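Local coordinates for oxaloacetate acetyl hydrolase (Cryphonectria parasitica, PDB 3LYE), which is a TIM-barrel enzyme of the phosphoenolpyruvate phosphomutase family, with four chains in its assembly and calcium ions bound in the model, at residues A118-E123 with S161-I166; E25-P30 with F46-M51. One frame throughout, in Å; residues are numbered along the deposited sequence.

Contact 1 (A118-E123 with S161-I166); sequences AGAHLE and SDFVLI
The F163 ring lies over the backbone of G119, where two neighbouring parallel strands of the TIM barrel meet. The strands are 119-122 and 164-169, and helix 142-158 connects them in a beta-alpha-beta unit. F163 CG is anti to its backbone N (chi1 -167°), which carries the ring back across the start of strand 119-122. G119 CA sits over one ring face, offset toward the rim, 3.6 Å from F163 CE2. This is a CH-pi contact. The ring tip goes further along, and F163 CZ comes within 3.7 Å of A120 CB, which approaches obliquely. The methyl of A120 also touches M95 and Y112 of the same chain.

Side chains alternate across the sheet. H121, V164 and I166 point to one face. On it H121 CB and I166 CG2 lie side by side at 3.8 Å. H121 CB shares this face with I166, but a chi1 of 61° leads the imidazole away from that strand. The ring turns toward Y50, its partner on another strand. A120 and L165 point to the other face, where helices 102-114 and 142-158 pack. There L165 CD1 makes a looser contact with L122 CB at 4.3 Å.

A ladder of four backbone bonds joins the strands: V164 N to A118 O, A120 N to V164 O, I166 N to A120 O and L122 N to I166 O. Just before the ladder, S161 forms an ST turn, its OG accepting from F163 N at 3.0 Å.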
ATOM      1  N   ALA A 118     -15.350  13.685  -3.296  1.00  7.32           N
ATOM      2  CA  ALA A 118     -16.274  14.689  -3.825  1.00  7.99           C
ATOM      3  C   ALA A 118     -15.662  15.880  -4.500  1.00  7.81           C
ATOM      4  O   ALA A 118     -16.237  16.449  -5.449  1.00  9.04           O
ATOM      5  CB  ALA A 118     -17.232  15.151  -2.741  1.00  8.44           C
ATOM      6  N   GLY A 119     -14.516  16.299  -4.029  1.00  8.88           N
ATOM      7  CA  GLY A 119     -13.830  17.438  -4.581  1.00  8.21           C
ATOM      8  C   GLY A 119     -12.431  17.540  -3.994  1.00  9.16           C
ATOM      9  O   GLY A 119     -12.076  16.796  -3.071  1.00  9.30           O
ATOM     10  N   ALA A 120     -11.640  18.457  -4.521  1.00  8.19           N
ATOM     11  CA  ALA A 120     -10.280  18.654  -4.054  1.00  7.91           C
ATOM     12  C   ALA A 120      -9.741  19.995  -4.447  1.00  8.45           C
ATOM     13  O   ALA A 120     -10.199  20.589  -5.417  1.00  9.78           O
ATOM     14  CB  ALA A 120      -9.359  17.579  -4.682  1.00  8.58           C
ATOM     15  N   HIS A 121      -8.766  20.494  -3.681  1.00  8.16           N
ATOM     16  CA  HIS A 121      -8.093  21.764  -3.963  1.00  9.34           C
ATOM     17  C   HIS A 121      -6.708  21.495  -4.544  1.00  8.95           C
ATOM     18  O   HIS A 121      -5.934  20.656  -4.059  1.00  9.32           O
ATOM     19  CB  HIS A 121      -8.121  22.756  -2.808  1.00  9.65           C
ATOM     20  CG  HIS A 121      -7.458  22.335  -1.531  1.00 10.24           C
ATOM     21  ND1 HIS A 121      -6.096  22.385  -1.331  1.00 10.98           N
ATOM     22  CD2 HIS A 121      -8.003  22.004  -0.338  1.00 10.13           C
ATOM     23  CE1 HIS A 121      -5.837  22.071  -0.069  1.00  9.97           C
ATOM     24  NE2 HIS A 121      -6.972  21.807   0.548  1.00 10.12           N
ATOM     25  N   LEU A 122      -6.419  22.267  -5.593  1.00  9.45           N
ATOM     26  CA  LEU A 122      -5.194  22.188  -6.410  1.00  8.82           C
ATOM     27  C   LEU A 122      -4.578  23.567  -6.435  1.00 10.13           C
ATOM     28  O   LEU A 122      -5.229  24.513  -6.840  1.00 11.29           O
ATOM     29  CB  LEU A 122      -5.637  21.712  -7.801  1.00  9.53           C
ATOM     30  CG  LEU A 122      -4.599  21.655  -8.905  1.00  9.98           C
ATOM     31  CD1 LEU A 122      -3.403  20.830  -8.504  1.00 10.29           C
ATOM     32  CD2 LEU A 122      -5.254  21.060 -10.162  1.00  9.97           C
ATOM     33  N   GLU A 123      -3.326  23.654  -6.019  1.00 11.70           N
ATOM     34  CA  GLU A 123      -2.616  24.898  -5.875  1.00 11.57           C
ATOM     35  C   GLU A 123      -1.533  25.212  -6.852  1.00 14.41           C
ATOM     36  O   GLU A 123      -1.193  24.412  -7.720  1.00 14.87           O
ATOM     37  CB  GLU A 123      -2.061  24.934  -4.427  1.00 13.02           C
ATOM     38  CG  GLU A 123      -0.870  24.011  -4.221  1.00 14.27           C
ATOM     39  CD  GLU A 123      -0.719  23.477  -2.798  1.00 16.59           C
ATOM     40  OE1 GLU A 123       0.417  23.153  -2.414  1.00 20.38           O
ATOM     41  OE2 GLU A 123      -1.724  23.327  -2.089  1.00 15.58           O
ATOM     42  N   SER A 161     -17.828  13.260 -14.425  1.00 12.88           N
ATOM     43  CA  SER A 161     -17.989  13.393 -12.994  1.00 10.21           C
ATOM     44  C   SER A 161     -18.412  14.769 -12.515  1.00 12.27           C
ATOM     45  O   SER A 161     -18.087  15.768 -13.134  1.00 13.45           O
ATOM     46  CB  SER A 161     -16.632  13.063 -12.358  1.00 12.15           C
ATOM     47  OG  SER A 161     -16.575  13.323 -10.976  1.00 11.11           O
ATOM     48  N   ASP A 162     -19.134  14.793 -11.404  1.00 11.09           N
ATOM     49  CA  ASP A 162     -19.589  16.011 -10.770  1.00 10.89           C
ATOM     50  C   ASP A 162     -18.524  16.565  -9.808  1.00  9.94           C
ATOM     51  O   ASP A 162     -18.769  17.544  -9.134  1.00 11.09           O
ATOM     52  CB  ASP A 162     -20.857  15.764  -9.975  1.00 13.37           C
ATOM     53  CG  ASP A 162     -22.104  15.837 -10.817  1.00 21.34           C
ATOM     54  OD1 ASP A 162     -23.145  15.449 -10.303  1.00 28.40           O
ATOM     55  OD2 ASP A 162     -22.058  16.298 -11.961  1.00 25.38           O
ATOM     56  N   PHE A 163     -17.352  15.930  -9.787  1.00  9.83           N
ATOM     57  CA  PHE A 163     -16.218  16.326  -8.918  1.00  8.72           C
ATOM     58  C   PHE A 163     -16.085  17.852  -8.860  1.00  8.88           C
ATOM     59  O   PHE A 163     -16.026  18.501  -9.893  1.00 10.58           O
ATOM     60  CB  PHE A 163     -14.937  15.704  -9.484  1.00  8.45           C
ATOM     61  CG  PHE A 163     -13.736  15.747  -8.566  1.00  9.21           C
ATOM     62  CD1 PHE A 163     -12.688  16.618  -8.836  1.00 10.78           C
ATOM     63  CD2 PHE A 163     -13.617  14.881  -7.505  1.00  9.99           C
ATOM     64  CE1 PHE A 163     -11.560  16.634  -8.055  1.00 10.90           C
ATOM     65  CE2 PHE A 163     -12.468  14.886  -6.747  1.00 11.08           C
ATOM     66  CZ  PHE A 163     -11.455  15.740  -7.039  1.00 10.06           C
ATOM     67  N   VAL A 164     -15.894  18.368  -7.647  1.00  9.07           N
ATOM     68  CA  VAL A 164     -15.760  19.806  -7.447  1.00  9.16           C
ATOM     69  C   VAL A 164     -14.287  20.172  -7.332  1.00  9.16           C
ATOM     70  O   VAL A 164     -13.619  19.820  -6.339  1.00 10.11           O
ATOM     71  CB  VAL A 164     -16.531  20.212  -6.191  1.00  9.51           C
ATOM     72  CG1 VAL A 164     -16.315  21.686  -5.849  1.00 10.30           C
ATOM     73  CG2 VAL A 164     -18.006  19.887  -6.375  1.00 10.33           C
ATOM     74  N   LEU A 165     -13.781  20.856  -8.355  1.00  8.90           N
ATOM     75  CA  LEU A 165     -12.406  21.258  -8.380  1.00  8.54           C
ATOM     76  C   LEU A 165     -12.263  22.651  -7.811  1.00 10.01           C
ATOM     77  O   LEU A 165     -12.870  23.603  -8.316  1.00 10.71           O
ATOM     78  CB  LEU A 165     -11.848  21.210  -9.810  1.00 10.12           C
ATOM     79  CG  LEU A 165     -10.345  21.593  -9.857  1.00 12.84           C
ATOM     80  CD1 LEU A 165      -9.454  20.484  -9.226  1.00 12.44           C
ATOM     81  CD2 LEU A 165      -9.938  21.882 -11.276  1.00 14.80           C
ATOM     82  N   ILE A 166     -11.475  22.767  -6.754  1.00  8.79           N
ATOM     83  CA  ILE A 166     -11.201  24.016  -6.087  1.00  8.94           C
ATOM     84  C   ILE A 166      -9.824  24.472  -6.477  1.00  9.51           C
ATOM     85  O   ILE A 166      -8.825  23.766  -6.288  1.00 10.70           O
ATOM     86  CB  ILE A 166     -11.269  23.849  -4.549  1.00  9.70           C
ATOM     87  CG1 ILE A 166     -12.655  23.384  -4.107  1.00  9.96           C
ATOM     88  CG2 ILE A 166     -10.828  25.148  -3.829  1.00 11.62           C
ATOM     89  CD1 ILE A 166     -12.603  22.279  -3.020  1.00 11.00           C
TER

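Contact 2 (E25-P30 with F46-M51); sequences ELIVCP and FKSLYM
P30 packs its pyrrolidine ring over the F46 ring where the first two strands of the TIM barrel come together. Strand 27-32, helix 35-43 and strand 49-51 form a beta-alpha-beta unit. The short strand segments run in the same general direction but are splayed by 44°. The packing is uneven.

The tight part is at P30, C29 and S48. P30 CG lies over one face of F46, 3.9 Å from the ring centroid and offset toward the rim, in a CH-pi contact. P30 CD is near the rim, 3.5 Å from F46 CD1. A second subunit packs here too: its L262 touches P30 and its R266 touches F46. Away from the F46 ring, C29 SG meets S48 OG at 3.4 Å. With OG anti to the backbone N (chi1 -174°), the S48 hydroxyl reaches both C29 SG and P90 O, its hydrogen-bond partner in the adjoining strand region. I27 CG2 closes on S48 CB from the same segment as C29, at 3.7 Å. The burial has a cost: S48 N has no polar partner in the model.

The other side is looser and wetter. V28 CG1 only grazes F46 CE1, at 4.2 Å. A water bridges the backbones, donating to V28 O and accepting from K47 N. Beyond it, the exposed side chains of E25 and K47 carry opposite charges but stay 6.8 Å apart between OE2 and NZ. Any attraction between them is probably weak.

A single direct hydrogen bond joins the two segments. Y50 N donates to P30 O at 3.0 Å, from above the carbonyl plane, 36° out of it.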
ATOM      1  N   GLU A  25     -26.186  27.682   1.430  1.00 25.43           N
ATOM      2  CA  GLU A  25     -25.569  27.476   2.721  1.00 26.72           C
ATOM      3  C   GLU A  25     -24.065  27.452   2.695  1.00 22.04           C
ATOM      4  O   GLU A  25     -23.444  27.260   1.661  1.00 20.58           O
ATOM      5  CB  GLU A  25     -26.082  26.203   3.426  1.00 33.91           C
ATOM      6  CG  GLU A  25     -26.357  24.957   2.588  1.00 39.89           C
ATOM      7  CD  GLU A  25     -27.100  23.887   3.392  1.00 46.12           C
ATOM      8  OE1 GLU A  25     -28.148  23.387   2.916  1.00 48.52           O
ATOM      9  OE2 GLU A  25     -26.640  23.556   4.507  1.00 47.74           O
ATOM     10  N   LEU A  26     -23.496  27.785   3.843  1.00 21.01           N
ATOM     11  CA  LEU A  26     -22.039  27.763   4.001  1.00 18.17           C
ATOM     12  C   LEU A  26     -21.791  26.301   4.363  1.00 18.81           C
ATOM     13  O   LEU A  26     -22.259  25.825   5.385  1.00 19.54           O
ATOM     14  CB  LEU A  26     -21.553  28.680   5.127  1.00 18.09           C
ATOM     15  CG  LEU A  26     -20.050  28.533   5.394  1.00 17.19           C
ATOM     16  CD1 LEU A  26     -19.260  28.873   4.148  1.00 16.97           C
ATOM     17  CD2 LEU A  26     -19.620  29.372   6.549  1.00 18.82           C
ATOM     18  N   ILE A  27     -21.023  25.605   3.542  1.00 16.73           N
ATOM     19  CA  ILE A  27     -20.728  24.178   3.763  1.00 15.54           C
ATOM     20  C   ILE A  27     -19.525  24.093   4.697  1.00 14.35           C
ATOM     21  O   ILE A  27     -18.418  24.417   4.287  1.00 16.50           O
ATOM     22  CB  ILE A  27     -20.533  23.472   2.411  1.00 15.43           C
ATOM     23  CG1 ILE A  27     -21.756  23.654   1.495  1.00 16.76           C
ATOM     24  CG2 ILE A  27     -20.248  21.986   2.609  1.00 16.57           C
ATOM     25  CD1 ILE A  27     -21.434  23.430   0.027  1.00 18.02           C
ATOM     26  N   VAL A  28     -19.758  23.650   5.938  1.00 14.09           N
ATOM     27  CA  VAL A  28     -18.750  23.563   6.976  1.00 13.56           C
ATOM     28  C   VAL A  28     -18.122  22.182   6.960  1.00 12.84           C
ATOM     29  O   VAL A  28     -18.780  21.178   7.189  1.00 13.63           O
ATOM     30  CB  VAL A  28     -19.413  23.896   8.329  1.00 14.99           C
ATOM     31  CG1 VAL A  28     -18.506  23.603   9.492  1.00 13.66           C
ATOM     32  CG2 VAL A  28     -19.906  25.351   8.349  1.00 16.27           C
ATOM     33  N   CYS A  29     -16.810  22.163   6.761  1.00 10.31           N
ATOM     34  CA  CYS A  29     -16.057  20.925   6.666  1.00 10.35           C
ATOM     35  C   CYS A  29     -14.918  20.828   7.633  1.00  9.70           C
ATOM     36  O   CYS A  29     -13.883  21.441   7.425  1.00 11.79           O
ATOM     37  CB  CYS A  29     -15.466  20.833   5.243  1.00 12.13           C
ATOM     38  SG  CYS A  29     -16.613  21.092   3.866  1.00 13.41           S
ATOM     39  N   PRO A  30     -15.105  20.033   8.665  1.00  9.54           N
ATOM     40  CA  PRO A  30     -13.999  19.906   9.614  1.00 10.16           C
ATOM     41  C   PRO A  30     -12.845  19.119   9.003  1.00  9.56           C
ATOM     42  O   PRO A  30     -13.074  18.165   8.238  1.00  9.47           O
ATOM     43  CB  PRO A  30     -14.613  19.087  10.751  1.00 11.35           C
ATOM     44  CG  PRO A  30     -15.727  18.353  10.110  1.00 11.98           C
ATOM     45  CD  PRO A  30     -16.293  19.290   9.079  1.00  9.55           C
ATOM     46  N   PHE A  46     -21.771  16.170  10.690  1.00 13.09           N
ATOM     47  CA  PHE A  46     -21.232  17.149   9.754  1.00 13.10           C
ATOM     48  C   PHE A  46     -21.701  16.721   8.362  1.00 14.94           C
ATOM     49  O   PHE A  46     -21.727  15.539   8.047  1.00 16.05           O
ATOM     50  CB  PHE A  46     -19.732  17.267   9.889  1.00 12.85           C
ATOM     51  CG  PHE A  46     -19.325  18.109  11.078  1.00 10.88           C
ATOM     52  CD1 PHE A  46     -19.216  19.473  10.960  1.00 11.40           C
ATOM     53  CD2 PHE A  46     -19.113  17.546  12.313  1.00 11.31           C
ATOM     54  CE1 PHE A  46     -18.868  20.247  12.035  1.00 12.65           C
ATOM     55  CE2 PHE A  46     -18.791  18.335  13.379  1.00 12.22           C
ATOM     56  CZ  PHE A  46     -18.657  19.685  13.230  1.00 11.95           C
ATOM     57  N   LYS A  47     -22.018  17.705   7.534  1.00 14.50           N
ATOM     58  CA  LYS A  47     -22.548  17.475   6.187  1.00 15.17           C
ATOM     59  C   LYS A  47     -21.522  17.276   5.121  1.00 12.42           C
ATOM     60  O   LYS A  47     -21.863  16.885   4.025  1.00 13.97           O
ATOM     61  CB  LYS A  47     -23.509  18.633   5.812  1.00 18.93           C
ATOM     62  CG  LYS A  47     -24.726  18.830   6.773  1.00 22.20           C
ATOM     63  CD  LYS A  47     -25.443  17.487   7.104  1.00 25.71           C
ATOM     64  CE  LYS A  47     -26.841  17.635   7.755  1.00 31.26           C
ATOM     65  NZ  LYS A  47     -26.887  18.447   8.996  1.00 35.99           N
ATOM     66  N   SER A  48     -20.276  17.564   5.440  1.00 12.11           N
ATOM     67  CA  SER A  48     -19.150  17.410   4.537  1.00 11.35           C
ATOM     68  C   SER A  48     -17.904  17.364   5.396  1.00 10.32           C
ATOM     69  O   SER A  48     -17.865  17.957   6.475  1.00 11.04           O
ATOM     70  CB  SER A  48     -19.044  18.569   3.543  1.00 14.49           C
ATOM     71  OG  SER A  48     -18.005  18.283   2.597  1.00 19.53           O
ATOM     72  N   LEU A  49     -16.900  16.646   4.928  1.00  9.64           N
ATOM     73  CA  LEU A  49     -15.637  16.508   5.641  1.00  8.90           C
ATOM     74  C   LEU A  49     -14.511  17.010   4.758  1.00  8.95           C
ATOM     75  O   LEU A  49     -14.657  17.041   3.531  1.00  9.61           O
ATOM     76  CB  LEU A  49     -15.332  15.037   5.946  1.00 11.20           C
ATOM     77  CG  LEU A  49     -15.905  14.435   7.237  1.00 16.08           C
ATOM     78  CD1 LEU A  49     -17.270  14.817   7.656  1.00 18.07           C
ATOM     79  CD2 LEU A  49     -15.715  12.922   7.275  1.00 14.51           C
ATOM     80  N   TYR A  50     -13.391  17.384   5.372  1.00  8.73           N
ATOM     81  CA  TYR A  50     -12.226  17.841   4.641  1.00  7.97           C
ATOM     82  C   TYR A  50     -11.016  16.987   5.093  1.00  8.76           C
ATOM     83  O   TYR A  50     -10.711  16.901   6.300  1.00 10.11           O
ATOM     84  CB  TYR A  50     -11.907  19.316   4.929  1.00  8.96           C
ATOM     85  CG  TYR A  50     -10.561  19.806   4.451  1.00  9.59           C
ATOM     86  CD1 TYR A  50      -9.695  20.455   5.298  1.00  9.68           C
ATOM     87  CD2 TYR A  50     -10.175  19.643   3.138  1.00  9.93           C
ATOM     88  CE1 TYR A  50      -8.496  20.884   4.856  1.00 10.16           C
ATOM     89  CE2 TYR A  50      -8.969  20.037   2.709  1.00 10.02           C
ATOM     90  CZ  TYR A  50      -8.144  20.705   3.558  1.00 10.79           C
ATOM     91  OH  TYR A  50      -6.958  21.169   3.097  1.00 12.13           O
ATOM     92  N   MET A  51     -10.337  16.323   4.174  1.00  7.74           N
ATOM     93  CA  MET A  51      -9.157  15.554   4.520  1.00  8.29           C
ATOM     94  C   MET A  51      -7.937  16.420   4.299  1.00  8.06           C
ATOM     95  O   MET A  51      -7.599  16.810   3.178  1.00  8.53           O
ATOM     96  CB  MET A  51      -8.987  14.323   3.666  1.00  8.06           C
ATOM     97  CG  MET A  51      -7.810  13.445   4.120  1.00  7.92           C
ATOM     98  SD  MET A  51      -7.422  12.110   2.982  1.00  8.64           S
ATOM     99  CE  MET A  51      -6.289  12.937   1.861  1.00  8.08           C
TER
HETATM  100  O   HOH W   1     -21.314  20.558   8.110  1.00 16.64           O

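Overall arrangement
Both contacts join adjacent parallel strands of the same barrel sheet, and each spans a beta-alpha-beta unit. Contact 1 is wholly buried. Regular backbone pairing dominates it, and no other chain of the assembly touches it. Contact 2 is mostly buried but reaches solvent at one end and a second subunit at P30 and F46. It relies more on side-chain packing and a water than on a backbone ladder. The contact centres are about 14 Å apart, with strand 91-94 lying between strands 49-51 and 119-122. They meet through H121 NE2 and Y50 OH, a probable hydrogen bond of 2.6 Å, in the neighbourhood of a bound calcium ion.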